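Delta-aminolevulinic acid dehydratase (Toxoplasma gondii ME49, PDB 3OBK) catalyses the condensation of two molecules of 5-aminolevulinic acid to porphobilinogen, an early step of tetrapyrrole biosynthesis, and assembles as an octamer. Local coordinates at residues M72-G80 / R117-F126; I61-R69 / G220-S228. One frame throughout, in Å; residues are numbered along the deposited sequence.

Contact 1. Residues M72-G80 / R117-F126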
loop_
_atom_site.group_PDB
_atom_site.type_symbol
_atom_site.label_atom_id
_atom_site.label_comp_id
_atom_site.label_asym_id
_atom_site.label_seq_id
_atom_site.Cartn_x
_atom_site.Cartn_y
_atom_site.Cartn_z
ATOM N N MET A 72 -35.706 19.897 33.734
ATOM C CA MET A 72 -34.415 19.953 34.372
ATOM C C MET A 72 -34.297 18.915 35.490
ATOM O O MET A 72 -33.327 18.216 35.579
ATOM C CB MET A 72 -34.142 21.344 34.925
ATOM C CG MET A 72 -32.724 21.495 35.427
ATOM S SD MET A 72 -31.615 21.655 34.035
ATOM C CE MET A 72 -31.964 23.384 33.639
ATOM N N GLU A 73 -35.291 18.831 36.350
ATOM C CA GLU A 73 -35.236 17.893 37.467
ATOM C C GLU A 73 -35.089 16.440 36.949
ATOM O O GLU A 73 -34.276 15.681 37.435
ATOM C CB GLU A 73 -36.497 18.062 38.316
ATOM C CG GLU A 73 -36.450 17.344 39.605
ATOM C CD GLU A 73 -37.775 16.609 39.949
ATOM O OE1 GLU A 73 -38.712 17.244 40.546
ATOM O OE2 GLU A 73 -37.836 15.376 39.625
ATOM N N ASP A 74 -35.878 16.080 35.946
ATOM C CA ASP A 74 -35.865 14.730 35.393
ATOM C C ASP A 74 -34.584 14.453 34.600
ATOM O O ASP A 74 -34.139 13.300 34.541
ATOM C CB ASP A 74 -37.108 14.471 34.510
ATOM C CG ASP A 74 -38.366 14.114 35.331
ATOM O OD1 ASP A 74 -38.251 13.905 36.552
ATOM O OD2 ASP A 74 -39.468 14.042 34.741
ATOM N N LEU A 75 -33.996 15.502 34.013
ATOM C CA LEU A 75 -32.658 15.393 33.405
ATOM C C LEU A 75 -31.644 14.864 34.404
ATOM O O LEU A 75 -30.953 13.899 34.131
ATOM C CB LEU A 75 -32.171 16.731 32.845
ATOM C CG LEU A 75 -30.798 16.757 32.178
ATOM C CD1 LEU A 75 -30.692 15.820 30.932
ATOM C CD2 LEU A 75 -30.435 18.187 31.806
ATOM N N LEU A 76 -31.570 15.501 35.561
ATOM C CA LEU A 76 -30.695 15.026 36.610
ATOM C C LEU A 76 -31.053 13.589 37.010
ATOM O O LEU A 76 -30.162 12.783 37.178
ATOM C CB LEU A 76 -30.736 15.942 37.821
ATOM C CG LEU A 76 -30.535 17.462 37.647
ATOM C CD1 LEU A 76 -30.229 18.097 39.001
ATOM C CD2 LEU A 76 -29.457 17.874 36.629
ATOM N N LYS A 77 -32.338 13.260 37.142
ATOM C CA LYS A 77 -32.702 11.877 37.491
ATOM C C LYS A 77 -32.177 10.915 36.439
ATOM O O LYS A 77 -31.666 9.844 36.762
ATOM C CB LYS A 77 -34.229 11.666 37.688
ATOM N N GLU A 78 -32.307 11.303 35.181
ATOM C CA GLU A 78 -31.997 10.400 34.087
ATOM C C GLU A 78 -30.484 10.199 33.922
ATOM O O GLU A 78 -30.032 9.076 33.739
ATOM C CB GLU A 78 -32.635 10.907 32.788
ATOM C CG GLU A 78 -32.477 9.972 31.576
ATOM C CD GLU A 78 -33.341 8.743 31.670
ATOM O OE1 GLU A 78 -34.433 8.823 32.262
ATOM O OE2 GLU A 78 -32.949 7.682 31.126
ATOM N N VAL A 79 -29.715 11.282 33.985
ATOM C CA VAL A 79 -28.270 11.162 33.975
ATOM C C VAL A 79 -27.777 10.253 35.102
ATOM O O VAL A 79 -26.913 9.379 34.897
ATOM C CB VAL A 79 -27.593 12.530 34.007
ATOM C CG1 VAL A 79 -26.102 12.407 34.365
ATOM C CG2 VAL A 79 -27.774 13.216 32.651
ATOM N N GLY A 80 -28.349 10.445 36.281
ATOM C CA GLY A 80 -28.051 9.619 37.436
ATOM C C GLY A 80 -28.300 8.123 37.263
ATOM O O GLY A 80 -27.505 7.327 37.726
ATOM N N ARG A 117 -27.594 26.330 31.530
ATOM C CA ARG A 117 -28.089 26.024 32.878
ATOM C C ARG A 117 -28.145 24.508 33.113
ATOM O O ARG A 117 -27.896 24.042 34.220
ATOM C CB ARG A 117 -29.471 26.643 33.116
ATOM C CG ARG A 117 -29.453 28.134 33.298
ATOM C CD ARG A 117 -30.858 28.672 33.641
ATOM N NE ARG A 117 -31.667 28.943 32.442
ATOM C CZ ARG A 117 -32.814 28.347 32.094
ATOM N NH1 ARG A 117 -33.406 28.751 30.982
ATOM N NH2 ARG A 117 -33.385 27.371 32.821
ATOM N N ALA A 118 -28.484 23.751 32.080
ATOM C CA ALA A 118 -28.534 22.302 32.184
ATOM C C ALA A 118 -27.155 21.747 32.472
ATOM O O ALA A 118 -27.002 20.845 33.304
ATOM C CB ALA A 118 -29.092 21.694 30.915
ATOM N N ILE A 119 -26.157 22.297 31.789
ATOM C CA ILE A 119 -24.776 21.896 32.000
ATOM C C ILE A 119 -24.312 22.234 33.413
ATOM O O ILE A 119 -23.715 21.403 34.080
ATOM C CB ILE A 119 -23.833 22.589 31.011
ATOM C CG1 ILE A 119 -24.057 22.071 29.595
ATOM C CG2 ILE A 119 -22.375 22.401 31.430
ATOM C CD1 ILE A 119 -23.212 22.800 28.574
ATOM N N MET A 120 -24.575 23.453 33.863
ATOM C CA MET A 120 -24.177 23.846 35.219
ATOM C C MET A 120 -24.872 23.006 36.248
ATOM O O MET A 120 -24.257 22.588 37.199
ATOM C CB MET A 120 -24.452 25.322 35.494
ATOM C CG MET A 120 -23.431 26.262 34.842
ATOM S SD MET A 120 -23.870 28.008 35.044
ATOM C CE MET A 120 -24.748 28.377 33.527
ATOM N N ALA A 121 -26.146 22.730 36.034
ATOM C CA ALA A 121 -26.904 21.912 36.966
ATOM C C ALA A 121 -26.371 20.462 37.025
ATOM O O ALA A 121 -26.289 19.869 38.085
ATOM C CB ALA A 121 -28.387 21.953 36.611
ATOM N N LEU A 122 -26.000 19.904 35.883
ATOM C CA LEU A 122 -25.533 18.527 35.836
ATOM C C LEU A 122 -24.173 18.421 36.476
ATOM O O LEU A 122 -23.915 17.503 37.247
ATOM C CB LEU A 122 -25.494 18.018 34.404
ATOM C CG LEU A 122 -26.849 17.591 33.888
ATOM C CD1 LEU A 122 -26.815 17.386 32.398
ATOM C CD2 LEU A 122 -27.296 16.332 34.575
ATOM N N LYS A 123 -23.307 19.369 36.146
ATOM C CA LYS A 123 -22.001 19.505 36.827
ATOM C C LYS A 123 -22.060 19.693 38.364
ATOM O O LYS A 123 -21.209 19.163 39.065
ATOM C CB LYS A 123 -21.176 20.633 36.187
ATOM C CG LYS A 123 -20.597 20.249 34.833
ATOM C CD LYS A 123 -19.344 19.414 34.967
ATOM C CE LYS A 123 -19.018 18.630 33.681
ATOM N NZ LYS A 123 -17.729 17.881 33.787
ATOM N N GLU A 124 -23.035 20.434 38.882
ATOM C CA GLU A 124 -23.154 20.583 40.328
ATOM C C GLU A 124 -23.586 19.252 40.943
ATOM O O GLU A 124 -23.108 18.892 42.017
ATOM C CB GLU A 124 -24.116 21.717 40.749
ATOM N N ALA A 125 -24.460 18.518 40.253
ATOM C CA ALA A 125 -24.991 17.260 40.766
ATOM C C ALA A 125 -24.083 16.039 40.545
ATOM O O ALA A 125 -24.117 15.114 41.338
ATOM C CB ALA A 125 -26.357 17.014 40.217
ATOM N N PHE A 126 -23.269 16.021 39.504
ATOM C CA PHE A 126 -22.327 14.916 39.274
ATOM C C PHE A 126 -21.035 15.523 38.740
ATOM O O PHE A 126 -20.827 15.564 37.534
ATOM C CB PHE A 126 -22.865 13.928 38.222
ATOM C CG PHE A 126 -24.303 13.568 38.390
ATOM C CD1 PHE A 126 -24.695 12.682 39.385
ATOM C CD2 PHE A 126 -25.264 14.111 37.565
ATOM C CE1 PHE A 126 -26.001 12.355 39.553
ATOM C CE2 PHE A 126 -26.587 13.781 37.740
ATOM C CZ PHE A 126 -26.951 12.891 38.728
#
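The ring of Phe126 is inserted beside the turn Leu76-Gly80 of helix 72-84, its rim pointing at the backbone. The carbonyl oxygen of Leu76 lies at the ring edge, near the ring plane, with Leu76 O 3.6 Å from Phe126 CZ. Gly80 CA and Val79 CG1 approach the same ring obliquely, Gly80 CA at 3.7 Å from Phe126 CZ, so the ring reaches the main chain of the partner helix where Gly80 has no side chain. On one face of the ring sits Ala125 CB from its own segment, 4.0 Å above the plane and displaced toward the rim. Phe126 is the first residue to leave the helical conformation, and chi1 of -44° sets its CG beside its own N, with the ring directed across the contact.

The guanidinium of Arg117 is approached obliquely by Met72 CE, while its NE is bonded to Asp112 O and its NH1 forms a salt bridge with Asp54.

Between these ends the contact is apolar. Leu122 lies between three side chains of 72-80: its CD2 meets Leu76 CD2 at 3.4 Å and Val79 CG2 at 3.7 Å, while its CD1 meets Leu75 CD2 at 3.8 Å, the Leu75 and Leu122 side chains crossing at about a right angle. Met72, bent at chi2 and chi3, lays its sulfur against Ala118, SD to CA 3.7 Å.

The axes of segments 72-80 and 117-125 come within 10.2 Å, with a crossing angle of -47°. Both helices pack on the outside of the parallel barrel: Leu75 and Val79 rest on Leu50 of strand 46-53, and Leu122 on Leu92 of strand 89-95 and Leu131 of strand 130-135.

Contact 2. Residues I61-R69 / G220-S228. With PBG (3-[5-(aminomethyl)-4-(carboxymethyl)-1H-pyrrol-3-yl]propanoic acid), chain L; EDO (1,2-ethanediol), chain O.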
loop_
_atom_site.group_PDB
_atom_site.type_symbol
_atom_site.label_atom_id
_atom_site.label_comp_id
_atom_site.label_asym_id
_atom_site.label_seq_id
_atom_site.Cartn_x
_atom_site.Cartn_y
_atom_site.Cartn_z
ATOM N N ILE A 61 -41.699 12.015 23.631
ATOM C CA ILE A 61 -41.521 12.234 22.190
ATOM C C ILE A 61 -42.185 11.066 21.446
ATOM O O ILE A 61 -41.705 9.933 21.437
ATOM C CB ILE A 61 -40.043 12.313 21.836
ATOM C CG1 ILE A 61 -39.367 13.424 22.656
ATOM C CG2 ILE A 61 -39.869 12.512 20.356
ATOM C CD1 ILE A 61 -37.826 13.264 22.752
ATOM N N PRO A 62 -43.325 11.330 20.851
ATOM C CA PRO A 62 -44.041 10.168 20.332
ATOM C C PRO A 62 -43.273 9.396 19.266
ATOM O O PRO A 62 -43.372 8.179 19.235
ATOM C CB PRO A 62 -45.330 10.774 19.751
ATOM C CG PRO A 62 -45.513 12.064 20.478
ATOM C CD PRO A 62 -44.124 12.571 20.788
ATOM N N SER A 63 -42.530 10.085 18.395
ATOM C CA SER A 63 -41.771 9.403 17.353
ATOM C C SER A 63 -40.383 8.862 17.804
ATOM O O SER A 63 -39.599 8.366 16.972
ATOM C CB SER A 63 -41.635 10.305 16.144
ATOM O OG SER A 63 -41.094 11.541 16.524
ATOM N N MET A 64 -40.086 8.948 19.103
ATOM C CA MET A 64 -38.933 8.270 19.708
ATOM C C MET A 64 -39.366 7.595 21.019
ATOM O O MET A 64 -38.992 8.026 22.101
ATOM C CB MET A 64 -37.838 9.270 20.006
ATOM C CG MET A 64 -37.408 10.062 18.822
ATOM S SD MET A 64 -36.003 11.115 19.217
ATOM C CE MET A 64 -34.789 9.935 19.784
ATOM N N PRO A 65 -40.167 6.529 20.923
ATOM C CA PRO A 65 -40.838 5.939 22.086
ATOM C C PRO A 65 -39.852 5.521 23.163
ATOM O O PRO A 65 -38.814 4.926 22.835
ATOM C CB PRO A 65 -41.522 4.688 21.496
ATOM C CG PRO A 65 -41.563 4.918 20.012
ATOM C CD PRO A 65 -40.351 5.711 19.710
ATOM N N GLY A 66 -40.174 5.821 24.420
ATOM C CA GLY A 66 -39.244 5.650 25.525
ATOM C C GLY A 66 -38.408 6.890 25.865
ATOM O O GLY A 66 -37.952 7.011 27.004
ATOM N N GLN A 67 -38.192 7.794 24.898
ATOM C CA GLN A 67 -37.447 9.042 25.119
ATOM C C GLN A 67 -38.368 10.247 25.291
ATOM O O GLN A 67 -39.416 10.333 24.655
ATOM C CB GLN A 67 -36.524 9.346 23.946
ATOM C CG GLN A 67 -35.573 8.236 23.556
ATOM C CD GLN A 67 -34.761 7.747 24.724
ATOM O OE1 GLN A 67 -34.083 8.539 25.401
ATOM N NE2 GLN A 67 -34.818 6.442 24.976
ATOM N N SER A 68 -37.963 11.202 26.114
ATOM C CA SER A 68 -38.827 12.316 26.449
ATOM C C SER A 68 -38.120 13.654 26.320
ATOM O O SER A 68 -36.877 13.723 26.350
ATOM C CB SER A 68 -39.303 12.167 27.889
ATOM O OG SER A 68 -40.371 11.221 28.017
ATOM N N ARG A 69 -38.918 14.716 26.203
ATOM C CA ARG A 69 -38.422 16.051 26.504
ATOM C C ARG A 69 -38.385 16.153 28.012
ATOM O O ARG A 69 -39.428 16.224 28.641
ATOM C CB ARG A 69 -39.306 17.154 25.952
ATOM C CG ARG A 69 -39.394 17.182 24.464
ATOM C CD ARG A 69 -40.200 18.346 24.037
ATOM N NE ARG A 69 -40.371 18.420 22.592
ATOM C CZ ARG A 69 -41.414 18.993 21.977
ATOM N NH1 ARG A 69 -42.398 19.547 22.669
ATOM N NH2 ARG A 69 -41.470 19.005 20.648
ATOM N N GLY A 220 -35.633 12.689 11.366
ATOM C CA GLY A 220 -36.965 13.252 11.563
ATOM C C GLY A 220 -37.429 13.301 13.008
ATOM O O GLY A 220 -37.916 14.337 13.461
ATOM N N PRO A 221 -37.330 12.169 13.722
ATOM C CA PRO A 221 -37.796 12.158 15.110
ATOM C C PRO A 221 -37.004 13.092 16.018
ATOM O O PRO A 221 -37.580 13.691 16.920
ATOM C CB PRO A 221 -37.650 10.687 15.527
ATOM C CG PRO A 221 -37.737 9.931 14.235
ATOM C CD PRO A 221 -37.105 10.810 13.202
ATOM N N PHE A 222 -35.708 13.248 15.765
ATOM C CA PHE A 222 -34.956 14.277 16.474
ATOM C C PHE A 222 -35.619 15.680 16.266
ATOM O O PHE A 222 -35.821 16.434 17.227
ATOM C CB PHE A 222 -33.492 14.262 16.020
ATOM C CG PHE A 222 -32.638 15.377 16.606
ATOM C CD1 PHE A 222 -32.629 16.645 16.025
ATOM C CD2 PHE A 222 -31.805 15.127 17.698
ATOM C CE1 PHE A 222 -31.830 17.642 16.534
ATOM C CE2 PHE A 222 -30.986 16.104 18.223
ATOM C CZ PHE A 222 -31.011 17.377 17.669
ATOM N N ARG A 223 -35.956 16.007 15.017
ATOM C CA ARG A 223 -36.559 17.288 14.716
ATOM C C ARG A 223 -37.970 17.435 15.305
ATOM O O ARG A 223 -38.425 18.546 15.540
ATOM C CB ARG A 223 -36.562 17.525 13.205
ATOM C CG ARG A 223 -35.155 17.712 12.629
ATOM C CD ARG A 223 -35.161 17.713 11.126
ATOM N NE ARG A 223 -33.818 17.749 10.539
ATOM C CZ ARG A 223 -33.554 17.446 9.270
ATOM N NH1 ARG A 223 -34.533 17.076 8.442
ATOM N NH2 ARG A 223 -32.312 17.495 8.810
ATOM N N ASP A 224 -38.662 16.325 15.554
ATOM C CA ASP A 224 -39.903 16.395 16.316
ATOM C C ASP A 224 -39.567 16.770 17.752
ATOM O O ASP A 224 -40.243 17.612 18.343
ATOM C CB ASP A 224 -40.661 15.068 16.295
ATOM C CG ASP A 224 -41.130 14.660 14.891
ATOM O OD1 ASP A 224 -41.279 15.550 14.015
ATOM O OD2 ASP A 224 -41.360 13.437 14.669
ATOM N N ALA A 225 -38.511 16.161 18.306
ATOM C CA ALA A 225 -38.113 16.390 19.707
ATOM C C ALA A 225 -37.815 17.858 20.002
ATOM O O ALA A 225 -38.271 18.401 21.031
ATOM C CB ALA A 225 -36.939 15.523 20.110
ATOM N N LEU A 226 -37.073 18.497 19.097
ATOM C CA LEU A 226 -36.730 19.930 19.235
ATOM C C LEU A 226 -37.709 20.909 18.577
ATOM O O LEU A 226 -37.578 22.133 18.742
ATOM C CB LEU A 226 -35.348 20.181 18.661
ATOM C CG LEU A 226 -34.168 19.850 19.548
ATOM C CD1 LEU A 226 -34.334 18.460 20.108
ATOM C CD2 LEU A 226 -32.837 20.022 18.783
ATOM N N ASP A 227 -38.661 20.371 17.820
ATOM C CA ASP A 227 -39.584 21.170 17.001
ATOM C C ASP A 227 -38.790 22.085 16.063
ATOM O O ASP A 227 -38.925 23.292 16.074
ATOM C CB ASP A 227 -40.567 21.957 17.884
ATOM C CG ASP A 227 -41.731 22.543 17.100
ATOM O OD1 ASP A 227 -42.151 21.986 16.074
ATOM O OD2 ASP A 227 -42.220 23.596 17.515
ATOM N N SER A 228 -37.941 21.477 15.252
ATOM C CA SER A 228 -36.910 22.233 14.549
ATOM C C SER A 228 -36.848 21.849 13.079
ATOM O O SER A 228 -35.837 22.033 12.416
ATOM C CB SER A 228 -35.556 22.066 15.264
ATOM O OG SER A 228 -35.155 20.714 15.303
HETATM C CHA PBG L . -28.508 19.563 14.610
HETATM C C1A PBG L . -28.604 18.107 14.930
HETATM C C2A PBG L . -29.404 17.169 14.285
HETATM C C3A PBG L . -29.161 15.963 14.915
HETATM C C4A PBG L . -28.167 16.182 15.852
HETATM N NA PBG L . -27.867 17.488 15.864
HETATM C C5A PBG L . -30.473 17.399 13.242
HETATM C C6A PBG L . -30.023 17.822 11.911
HETATM O O1A PBG L . -28.865 18.310 11.832
HETATM O O2A PBG L . -30.809 17.771 10.938
HETATM C C7A PBG L . -29.851 14.688 14.621
HETATM C C8A PBG L . -29.669 13.586 15.596
HETATM C C9A PBG L . -30.567 12.424 15.502
HETATM O O3A PBG L . -30.708 11.737 16.510
HETATM O O4A PBG L . -31.388 12.262 14.586
HETATM N N1 PBG L . -27.271 20.063 14.106
HETATM C C1 EDO O . -36.338 8.936 29.590
HETATM O O1 EDO O . -37.708 8.760 29.152
HETATM C C2 EDO O . -35.397 9.420 28.473
HETATM O O2 EDO O . -35.737 10.729 27.961
#
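Arg69 reaches the C-terminal turn of helix 220-226 and binds two of its carbonyl oxygens. Its NE donates to Ala225 O at 2.6 Å, the oxygen tilted 23° from the guanidinium plane, and its NH2 donates to Asp224 O at 3.0 Å with a C=O...N angle of 157°, in the carbonyl plane. A weak second bond joins NH2 to Ala225 O. The chain of Arg69 is extended from CG to NE, which carries the guanidinium to these carbonyls at the end of the helix, where a Schellman motif with Asp227 at C-prime closes the turn. Asp227 OD1 lies 5.5 Å from Arg69 NH2, not in contact, though near enough that its charge may favour the cation.

At the other end Ser63 OG donates to Asp224 OD2 at 2.7 Å, and OD2 accepts on its anti lone pair; His229 NE2 engages OD1, so both carboxylate oxygens have a partner. Between these polar points, Ile61 CD1 packs on Ala225 CB, and Met64 CG on Pro221 CB at 3.4 Å. Tyr307 of a neighbouring subunit packs on Ser63 and Pro221. Gly66 O accepts from O1 of an ethanediol, probably from the crystallisation liquor, and Ser68 N donates to its O2; Tyr296 OH bonds Pro65 O and Gln67 NE2.

Phe222 lays one ring face over the pyrrole of the product porphobilinogen, while Arg223 holds carboxylate oxygen O2A through NH2 and, weakly, NE. The contact adjoins the product site of a TIM-barrel porphobilinogen synthase, segment 61-69 packing against the helix that gives Phe222 and Arg223 to the pocket.

From the N terminus, residues 61-69 come first, and contact 2 joins them to helix 220-226, closing a loop of about 150 residues. Strand 68-70 is followed, after one residue, by helix 72-84, so contact 1 starts just after the first segment of contact 2. Contact 1 then returns that helix to 114-125, closing a loop of 36 residues that holds strand 89-95 and lies inside the larger loop; the two nest without crossing. Their centres are 20 Å apart and, apart from adjoining in sequence, their segments do not touch. Contact 1 pairs two helices on the outside of the barrel, whereas contact 2 ties an early loop to the helix beside the product.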